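Local coordinates for nuclear inclusion protein A (PDB 3MMG) that probably acts as a 3C-type cysteine protease of tobacco vein mottling virus, cutting peptide bonds within the viral polyprotein, at residues L20-N23 / H28-R31; E54-T59 / E63-N68; I105-C110 / N162-H167. The protein carries 3 engineered substitutions. All coordinates share one frame; numbering follows the deposited sequence. Where two conformers were deposited one is given.

Contact 1. Residues L20-N23 / H28-R31; sequences LLEN and HSER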
loop_
_atom_site.group_PDB
_atom_site.type_symbol
_atom_site.label_atom_id
_atom_site.label_comp_id
_atom_site.label_asym_id
_atom_site.label_seq_id
_atom_site.Cartn_x
_atom_site.Cartn_y
_atom_site.Cartn_z
ATOM N N LEU A 20 9.430 -0.659 4.772
ATOM C CA LEU A 20 9.885 0.502 4.003
ATOM C C LEU A 20 10.410 0.015 2.664
ATOM O O LEU A 20 11.180 -0.936 2.608
ATOM C CB LEU A 20 10.980 1.302 4.711
ATOM C CG LEU A 20 10.737 1.894 6.096
ATOM C CD1 LEU A 20 12.020 2.554 6.602
ATOM C CD2 LEU A 20 9.638 2.893 6.059
ATOM N N LEU A 21 9.979 0.664 1.585
ATOM C CA LEU A 21 10.417 0.298 0.245
ATOM C C LEU A 21 11.208 1.454 -0.376
ATOM O O LEU A 21 10.743 2.592 -0.404
ATOM C CB LEU A 21 9.204 -0.074 -0.626
ATOM C CG LEU A 21 8.278 -1.160 -0.072
ATOM C CD1 LEU A 21 7.081 -1.336 -1.011
ATOM C CD2 LEU A 21 9.011 -2.453 0.105
ATOM N N GLU A 22 12.432 1.164 -0.820
ATOM C CA GLU A 22 13.251 2.186 -1.471
ATOM C C GLU A 22 13.627 1.636 -2.828
ATOM O O GLU A 22 14.239 0.570 -2.921
ATOM C CB GLU A 22 14.513 2.526 -0.655
ATOM C CG GLU A 22 15.405 3.559 -1.368
ATOM C CD GLU A 22 16.691 3.923 -0.633
ATOM O OE1 GLU A 22 17.046 3.272 0.387
ATOM O OE2 GLU A 22 17.359 4.884 -1.098
ATOM N N ASN A 23 13.245 2.352 -3.874
ATOM C CA ASN A 23 13.585 1.981 -5.233
ATOM C C ASN A 23 14.538 3.042 -5.745
ATOM O O ASN A 23 14.107 4.140 -6.084
ATOM C CB ASN A 23 12.326 1.928 -6.097
ATOM C CG ASN A 23 12.547 1.173 -7.379
ATOM O OD1 ASN A 23 13.561 0.478 -7.522
ATOM N ND2 ASN A 23 11.602 1.280 -8.317
ATOM N N HIS A 28 17.439 9.516 -8.674
ATOM C CA HIS A 28 16.076 9.446 -8.121
ATOM C C HIS A 28 15.895 8.280 -7.170
ATOM O O HIS A 28 16.324 7.170 -7.466
ATOM C CB HIS A 28 15.011 9.353 -9.215
ATOM C CG HIS A 28 13.611 9.429 -8.681
ATOM N ND1 HIS A 28 12.950 10.626 -8.491
ATOM C CD2 HIS A 28 12.755 8.456 -8.266
ATOM C CE1 HIS A 28 11.746 10.388 -7.994
ATOM N NE2 HIS A 28 11.603 9.081 -7.847
ATOM N N SER A 29 15.259 8.534 -6.025
ATOM C CA SER A 29 14.916 7.463 -5.085
ATOM C C SER A 29 13.412 7.511 -4.802
ATOM O O SER A 29 12.905 8.527 -4.312
ATOM C CB SER A 29 15.705 7.634 -3.778
ATOM O OG SER A 29 15.375 6.641 -2.816
ATOM N N GLU A 30 12.708 6.427 -5.113
ATOM C CA GLU A 30 11.278 6.299 -4.784
ATOM C C GLU A 30 11.202 5.700 -3.381
ATOM O O GLU A 30 11.711 4.620 -3.167
ATOM C CB GLU A 30 10.594 5.355 -5.790
ATOM C CG GLU A 30 9.205 5.739 -6.183
ATOM C CD GLU A 30 9.219 6.853 -7.194
ATOM O OE1 GLU A 30 9.465 6.598 -8.414
ATOM O OE2 GLU A 30 8.997 7.991 -6.750
ATOM N N ARG A 31 10.623 6.413 -2.418
ATOM C CA ARG A 31 10.523 5.891 -1.044
ATOM C C ARG A 31 9.054 5.790 -0.647
ATOM O O ARG A 31 8.369 6.805 -0.528
ATOM C CB ARG A 31 11.259 6.803 -0.074
ATOM C CG ARG A 31 12.740 6.941 -0.356
ATOM C CD ARG A 31 13.578 6.155 0.633
ATOM N NE ARG A 31 14.889 6.765 0.751
ATOM C CZ ARG A 31 15.761 6.540 1.731
ATOM N NH1 ARG A 31 15.505 5.679 2.711
ATOM N NH2 ARG A 31 16.915 7.178 1.712
HETATM O O HOH W 1 14.088 5.236 -8.645
#

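Contact 2. Residues E54-T59 / E63-N68; sequences ELTIKT and EFAVAN. Engineered in segment 63-68: A65 (natural residue Lys), A67 (natural residue Lys).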
loop_
_atom_site.group_PDB
_atom_site.type_symbol
_atom_site.label_atom_id
_atom_site.label_comp_id
_atom_site.label_asym_id
_atom_site.label_seq_id
_atom_site.Cartn_x
_atom_site.Cartn_y
_atom_site.Cartn_z
ATOM N N GLU A 54 17.061 -0.320 -8.060
ATOM C CA GLU A 54 17.464 -1.326 -7.066
ATOM C C GLU A 54 16.567 -1.184 -5.850
ATOM O O GLU A 54 16.490 -0.105 -5.258
ATOM C CB GLU A 54 18.915 -1.146 -6.620
ATOM C CG GLU A 54 19.939 -1.288 -7.716
ATOM C CD GLU A 54 21.370 -1.420 -7.188
ATOM O OE1 GLU A 54 21.676 -0.950 -6.054
ATOM O OE2 GLU A 54 22.200 -1.992 -7.934
ATOM N N LEU A 55 15.916 -2.279 -5.479
ATOM C CA LEU A 55 14.870 -2.240 -4.460
ATOM C C LEU A 55 15.432 -2.735 -3.135
ATOM O O LEU A 55 16.041 -3.807 -3.081
ATOM C CB LEU A 55 13.718 -3.138 -4.889
ATOM C CG LEU A 55 12.529 -3.251 -3.931
ATOM C CD1 LEU A 55 11.794 -1.911 -3.788
ATOM C CD2 LEU A 55 11.580 -4.337 -4.464
ATOM N N THR A 56 15.243 -1.950 -2.084
ATOM C CA THR A 56 15.642 -2.356 -0.730
ATOM C C THR A 56 14.381 -2.370 0.110
ATOM O O THR A 56 13.563 -1.432 0.016
ATOM C CB THR A 56 16.695 -1.405 -0.134
ATOM O OG1 THR A 56 17.897 -1.490 -0.916
ATOM C CG2 THR A 56 17.044 -1.805 1.315
ATOM N N ILE A 57 14.195 -3.436 0.883
ATOM C CA ILE A 57 12.990 -3.623 1.679
ATOM C C ILE A 57 13.399 -3.712 3.144
ATOM O O ILE A 57 14.094 -4.666 3.530
ATOM C CB ILE A 57 12.273 -4.910 1.255
ATOM C CG1 ILE A 57 11.976 -4.853 -0.251
ATOM C CG2 ILE A 57 11.000 -5.125 2.113
ATOM C CD1 ILE A 57 12.426 -6.066 -1.041
ATOM N N LYS A 58 12.967 -2.744 3.949
ATOM C CA LYS A 58 13.262 -2.761 5.379
ATOM C C LYS A 58 12.062 -3.259 6.155
ATOM O O LYS A 58 10.960 -2.751 5.974
ATOM C CB LYS A 58 13.717 -1.410 5.906
ATOM C CG LYS A 58 14.230 -1.501 7.354
ATOM C CD LYS A 58 14.943 -0.234 7.790
ATOM C CE LYS A 58 15.600 -0.428 9.163
ATOM N NZ LYS A 58 16.706 -1.470 9.193
ATOM N N THR A 59 12.289 -4.266 6.995
ATOM C CA THR A 59 11.215 -4.901 7.755
ATOM C C THR A 59 11.583 -5.016 9.245
ATOM O O THR A 59 12.734 -4.839 9.617
ATOM C CB THR A 59 10.905 -6.327 7.226
ATOM O OG1 THR A 59 11.863 -7.259 7.753
ATOM C CG2 THR A 59 10.943 -6.368 5.716
ATOM N N GLU A 63 16.644 -6.271 6.900
ATOM C CA GLU A 63 16.695 -5.342 5.780
ATOM C C GLU A 63 17.285 -6.067 4.575
ATOM O O GLU A 63 18.370 -6.643 4.653
ATOM C CB GLU A 63 17.542 -4.120 6.139
ATOM C CG GLU A 63 17.623 -3.078 5.016
ATOM C CD GLU A 63 18.322 -1.819 5.478
ATOM O OE1 GLU A 63 17.993 -1.308 6.580
ATOM O OE2 GLU A 63 19.221 -1.362 4.745
ATOM N N PHE A 64 16.565 -6.022 3.463
ATOM C CA PHE A 64 16.835 -6.921 2.343
ATOM C C PHE A 64 17.024 -6.133 1.067
ATOM O O PHE A 64 16.086 -5.512 0.548
ATOM C CB PHE A 64 15.713 -7.955 2.232
ATOM C CG PHE A 64 15.470 -8.689 3.527
ATOM C CD1 PHE A 64 14.347 -8.411 4.318
ATOM C CD2 PHE A 64 16.415 -9.589 4.010
ATOM C CE1 PHE A 64 14.155 -9.063 5.557
ATOM C CE2 PHE A 64 16.221 -10.240 5.230
ATOM C CZ PHE A 64 15.101 -9.977 5.995
ATOM N N ALA A 65 18.267 -6.124 0.599
ATOM C CA ALA A 65 18.635 -5.377 -0.581
ATOM C C ALA A 65 18.550 -6.278 -1.793
ATOM O O ALA A 65 19.555 -6.838 -2.235
ATOM C CB ALA A 65 20.045 -4.777 -0.416
ATOM N N VAL A 66 17.344 -6.418 -2.338
ATOM C CA VAL A 66 17.094 -7.400 -3.408
ATOM C C VAL A 66 17.725 -6.979 -4.748
ATOM O O VAL A 66 17.881 -7.791 -5.667
ATOM C CB VAL A 66 15.579 -7.769 -3.538
ATOM C CG1 VAL A 66 15.044 -8.322 -2.216
ATOM C CG2 VAL A 66 14.750 -6.582 -3.959
ATOM N N ALA A 67 18.122 -5.710 -4.823
ATOM C CA ALA A 67 18.731 -5.101 -6.006
ATOM C C ALA A 67 17.732 -4.951 -7.147
ATOM O O ALA A 67 16.579 -4.588 -6.913
ATOM C CB ALA A 67 19.995 -5.833 -6.440
ATOM N N ASN A 68 18.164 -5.245 -8.372
ATOM C CA ASN A 68 17.375 -4.941 -9.560
ATOM C C ASN A 68 15.977 -5.567 -9.533
ATOM O O ASN A 68 15.840 -6.789 -9.595
ATOM C CB ASN A 68 18.168 -5.408 -10.787
ATOM C CG ASN A 68 17.668 -4.830 -12.079
ATOM O OD1 ASN A 68 16.479 -4.565 -12.255
ATOM N ND2 ASN A 68 18.590 -4.649 -13.018
HETATM O O HOH W 2 18.879 -3.199 -3.285
#

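Contact 3. Residues I105-C110 / N162-H167; sequences IKDRVC and NILGIH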
loop_
_atom_site.group_PDB
_atom_site.type_symbol
_atom_site.label_atom_id
_atom_site.label_comp_id
_atom_site.label_asym_id
_atom_site.label_seq_id
_atom_site.Cartn_x
_atom_site.Cartn_y
_atom_site.Cartn_z
ATOM N N ILE A 105 -19.496 2.183 2.883
ATOM C CA ILE A 105 -19.862 3.499 3.419
ATOM C C ILE A 105 -20.117 3.490 4.930
ATOM O O ILE A 105 -20.403 4.540 5.509
ATOM C CB ILE A 105 -21.070 4.128 2.678
ATOM C CG1 ILE A 105 -22.309 3.231 2.759
ATOM C CG2 ILE A 105 -20.690 4.457 1.242
ATOM C CD1 ILE A 105 -23.598 3.976 2.267
ATOM N N LYS A 106 -20.032 2.319 5.566
ATOM C CA LYS A 106 -20.059 2.268 7.029
ATOM C C LYS A 106 -18.680 2.594 7.627
ATOM O O LYS A 106 -18.573 3.079 8.754
ATOM C CB LYS A 106 -20.514 0.883 7.502
ATOM C CG LYS A 106 -20.633 0.725 9.037
ATOM C CD LYS A 106 -21.198 -0.658 9.441
ATOM C CE LYS A 106 -20.891 -0.930 10.913
ATOM N NZ LYS A 106 -21.740 -2.051 11.425
ATOM N N ASP A 107 -17.630 2.313 6.870
ATOM C CA ASP A 107 -16.282 2.383 7.423
ATOM C C ASP A 107 -15.765 3.778 7.695
ATOM O O ASP A 107 -16.041 4.724 6.950
ATOM C CB ASP A 107 -15.314 1.746 6.439
ATOM C CG ASP A 107 -15.356 0.237 6.493
ATOM O OD1 ASP A 107 -15.281 -0.328 7.613
ATOM O OD2 ASP A 107 -15.495 -0.365 5.415
ATOM N N ARG A 108 -14.952 3.876 8.733
ATOM C CA ARG A 108 -14.038 4.995 8.868
ATOM C C ARG A 108 -12.659 4.352 9.001
ATOM O O ARG A 108 -12.542 3.194 9.435
ATOM C CB ARG A 108 -14.374 5.813 10.119
ATOM C CG ARG A 108 -15.824 6.342 10.070
ATOM C CD ARG A 108 -16.103 7.333 11.174
ATOM N NE ARG A 108 -16.116 6.731 12.512
ATOM C CZ ARG A 108 -17.196 6.180 13.073
ATOM N NH1 ARG A 108 -18.339 6.112 12.391
ATOM N NH2 ARG A 108 -17.143 5.689 14.311
ATOM N N VAL A 109 -11.628 5.096 8.612
ATOM C CA VAL A 109 -10.281 4.499 8.531
ATOM C C VAL A 109 -9.222 5.276 9.304
ATOM O O VAL A 109 -9.305 6.507 9.430
ATOM C CB VAL A 109 -9.783 4.322 7.055
ATOM C CG1 VAL A 109 -10.663 3.328 6.284
ATOM C CG2 VAL A 109 -9.700 5.679 6.337
ATOM N N CYS A 110 -8.247 4.536 9.854
ATOM C CA CYS A 110 -6.979 5.112 10.378
ATOM C C CYS A 110 -5.800 4.660 9.541
ATOM O O CYS A 110 -5.738 3.489 9.142
ATOM C CB CYS A 110 -6.693 4.651 11.808
ATOM S SG CYS A 110 -7.814 5.232 13.052
ATOM N N ASN A 162 -9.824 -4.572 9.642
ATOM C CA ASN A 162 -9.389 -5.055 8.332
ATOM C C ASN A 162 -8.646 -3.957 7.567
ATOM O O ASN A 162 -8.940 -2.768 7.725
ATOM C CB ASN A 162 -10.572 -5.502 7.484
ATOM C CG ASN A 162 -11.159 -6.861 7.912
ATOM O OD1 ASN A 162 -11.019 -7.342 9.068
ATOM N ND2 ASN A 162 -11.842 -7.483 6.963
ATOM N N ILE A 163 -7.691 -4.368 6.738
ATOM C CA ILE A 163 -7.005 -3.411 5.864
ATOM C C ILE A 163 -7.892 -3.186 4.645
ATOM O O ILE A 163 -8.269 -4.160 3.977
ATOM C CB ILE A 163 -5.634 -3.945 5.443
ATOM C CG1 ILE A 163 -4.768 -4.229 6.703
ATOM C CG2 ILE A 163 -4.946 -2.980 4.456
ATOM C CD1 ILE A 163 -3.454 -4.900 6.381
ATOM N N LEU A 164 -8.208 -1.917 4.350
ATOM C CA LEU A 164 -9.177 -1.598 3.278
ATOM C C LEU A 164 -8.489 -1.082 2.021
ATOM O O LEU A 164 -9.080 -1.080 0.944
ATOM C CB LEU A 164 -10.183 -0.557 3.736
ATOM C CG LEU A 164 -10.984 -0.869 4.998
ATOM C CD1 LEU A 164 -12.067 0.199 5.176
ATOM C CD2 LEU A 164 -11.558 -2.282 5.017
ATOM N N GLY A 165 -7.241 -0.638 2.168
ATOM C CA GLY A 165 -6.589 0.005 1.025
ATOM C C GLY A 165 -5.208 0.449 1.438
ATOM O O GLY A 165 -4.804 0.269 2.591
ATOM N N ILE A 166 -4.497 1.048 0.497
ATOM C CA ILE A 166 -3.206 1.673 0.790
ATOM C C ILE A 166 -3.156 3.078 0.207
ATOM O O ILE A 166 -3.792 3.357 -0.823
ATOM C CB ILE A 166 -2.010 0.838 0.265
ATOM C CG1 ILE A 166 -2.167 0.490 -1.219
ATOM C CG2 ILE A 166 -1.849 -0.414 1.142
ATOM C CD1 ILE A 166 -0.887 -0.085 -1.873
ATOM N N HIS A 167 -2.440 3.971 0.886
ATOM C CA HIS A 167 -2.444 5.368 0.435
ATOM C C HIS A 167 -1.847 5.499 -0.982
ATOM O O HIS A 167 -0.933 4.766 -1.310
ATOM C CB HIS A 167 -1.723 6.277 1.427
ATOM C CG HIS A 167 -1.693 7.703 0.968
ATOM N ND1 HIS A 167 -2.849 8.439 0.787
ATOM C CD2 HIS A 167 -0.663 8.525 0.662
ATOM C CE1 HIS A 167 -2.528 9.657 0.379
ATOM N NE2 HIS A 167 -1.205 9.729 0.275
#

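Contact 1. Residues L20-N23 / H28-R31
E22 and R31 form an antiparallel non-hydrogen-bonded pair, their side chains side by side on one face of a beta hairpin. The E22 chain is fully extended, with CG anti to the backbone N (chi1 178°), and this carries its carboxylate flat over the R31 guanidinium, the two planes only 9° apart. R31 bends at chi2 to meet it. Because the groups are stacked, the salt bridge from E22 OE2 to R31 NE is long, 3.6 Å, and rests on charge alone, for no N-H points at the oxygen. The aliphatic parts also touch, E22 CG lying 3.8 Å from R31 CD. S29, on the same face, donates from OG to E22 OE2 at 3.2 Å, on the anti side of the carboxylate. Serine suits this place because its short side chain sets the hydroxyl beside both CG and OE2 of E22, and OE2 thus serves both a neutral and a charged neighbour.

N23 and E30 form the adjoining hydrogen-bonded pair on the other face. N23 N reaches E30 O at 2.8 Å, and E30 N returns a bond to N23 O at 2.9 Å. Water 1 also donates to N23 O and links it to H28 O. Across the strands N23 CB packs on E30 CB at 3.9 Å, while the polar ends turn elsewhere: N23 ND2 to L47 O, E30 OE2 to R49. H28 NE2 donates to E30 OE2 as well, 3.0 Å away, so OE2 has two partners, H28 approaching from above the carboxylate plane. E30 also packs on a polar side chain of the bound peptide.

In the seven-stranded antiparallel sheet, strand 18-25 is flanked by strand 28-37 on one side and strand 54-59 on the other, where E22 bonds to T56.

Contact 2. Residues E54-T59 / E63-N68
I57 and F64 exchange two backbone hydrogen bonds, I57 N to F64 O and F64 N to I57 O, both 2.8 Å, in a hairpin whose strands run antiparallel at 166°. Further along, V66 and A67 both face L55 in a classic beta bulge. L55 N bonds firmly to A67 O, whereas V66 N and A67 N make weak bonds to L55 O, which also accepts from water 2.

Beside the bulge V66 lays CG2 against L55 CB at 3.7 Å, and its other branch, CG1, meets I57 CD1 at 3.7 Å. Two methyls thus let one residue meet both L55 and I57. F64 reaches along this side to T59, whose OG1 lies at the ring edge, 3.7 Å from F64 CE1, while bonding to G62 O.

K58 and E63 share the other face with T56. K58 turns at its last torsion (chi4 64°), bringing NZ to E63 OE1 at 2.9 Å, nearly along the C-O axis. A65, engineered in place of lysine, sets CB 4.0 Å from T56 OG1; bulge residue A67 is likewise engineered from lysine.

Hydrocarbon thus packs toward the interior, the salt bridge suits the solvent-facing side, and water 2 supplements the weak bonds at L55 O.

Contact 3. Residues I105-C110 / N162-H167
D107 and V109 close on a single methyl group of L164, CD1. From CB outward, every atom of the D107 side chain meets it. CB lies 3.8 Å from L164 CD1. CG comes next, 3.5 Å from the same methyl, because chi1 of -78° sets it anti to the carbonyl carbon and swings the carboxylate toward L164. At the tip, OD2 is 3.5 Å from L164 CD1 and OD1 somewhat farther, so that the methyl sits over the flat of the carboxylate. That leaves the two oxygens to polar partners: OD1 takes a hydrogen bond from S157 OG and a salt bridge from R101, while OD2 accepts from T104 N. An aspartate suits such a buried spot because its charge is matched there; R101 would probably favour the ionised form.

V109 adds a second contact, its CG1 lying 3.6 Å from L164 CD1. These are van der Waals contacts, and leucine fits because its chain is long enough to place one methyl, CD1, against both residues.

The L164 backbone takes part in a classic beta bulge, in which L164 and G165 both face L155; G165 is almost fully extended, a shape glycine adopts easily. Farther along this strand H167 bonds through ND1 to H142 and through NE2 to a polar side chain of the bound peptide. In the closed six-stranded barrel, strand 154-157 runs between strands 109-116 and 163-171: C110 bonds to V156 through the backbone, V109 packs on L155, and the L164 side chain touches S157.

In the fold
Contacts 1 and 2 are neighbouring hairpins of one antiparallel sheet. Strands 18-25 and 54-59 adjoin, and a probable bond from L20 N to K58 O helps knit them together; the centres of contacts 1 and 2 lie about 9 Å apart. Strand 62-68 ends that sheet, which leaves contact 2 a partly exposed edge. Contact 3 belongs to the six-stranded barrel, about 24 Å centre to centre from contact 1, consistent with the two-domain chymotrypsin-like fold of the PA clan. Contacts 1 and 2 rely on backbone ladders and surface charge pairs; contact 3, wholly buried, joins strand 163-171 by side-chain packing to the loop and start of strand 109-116, not its neighbour in the barrel.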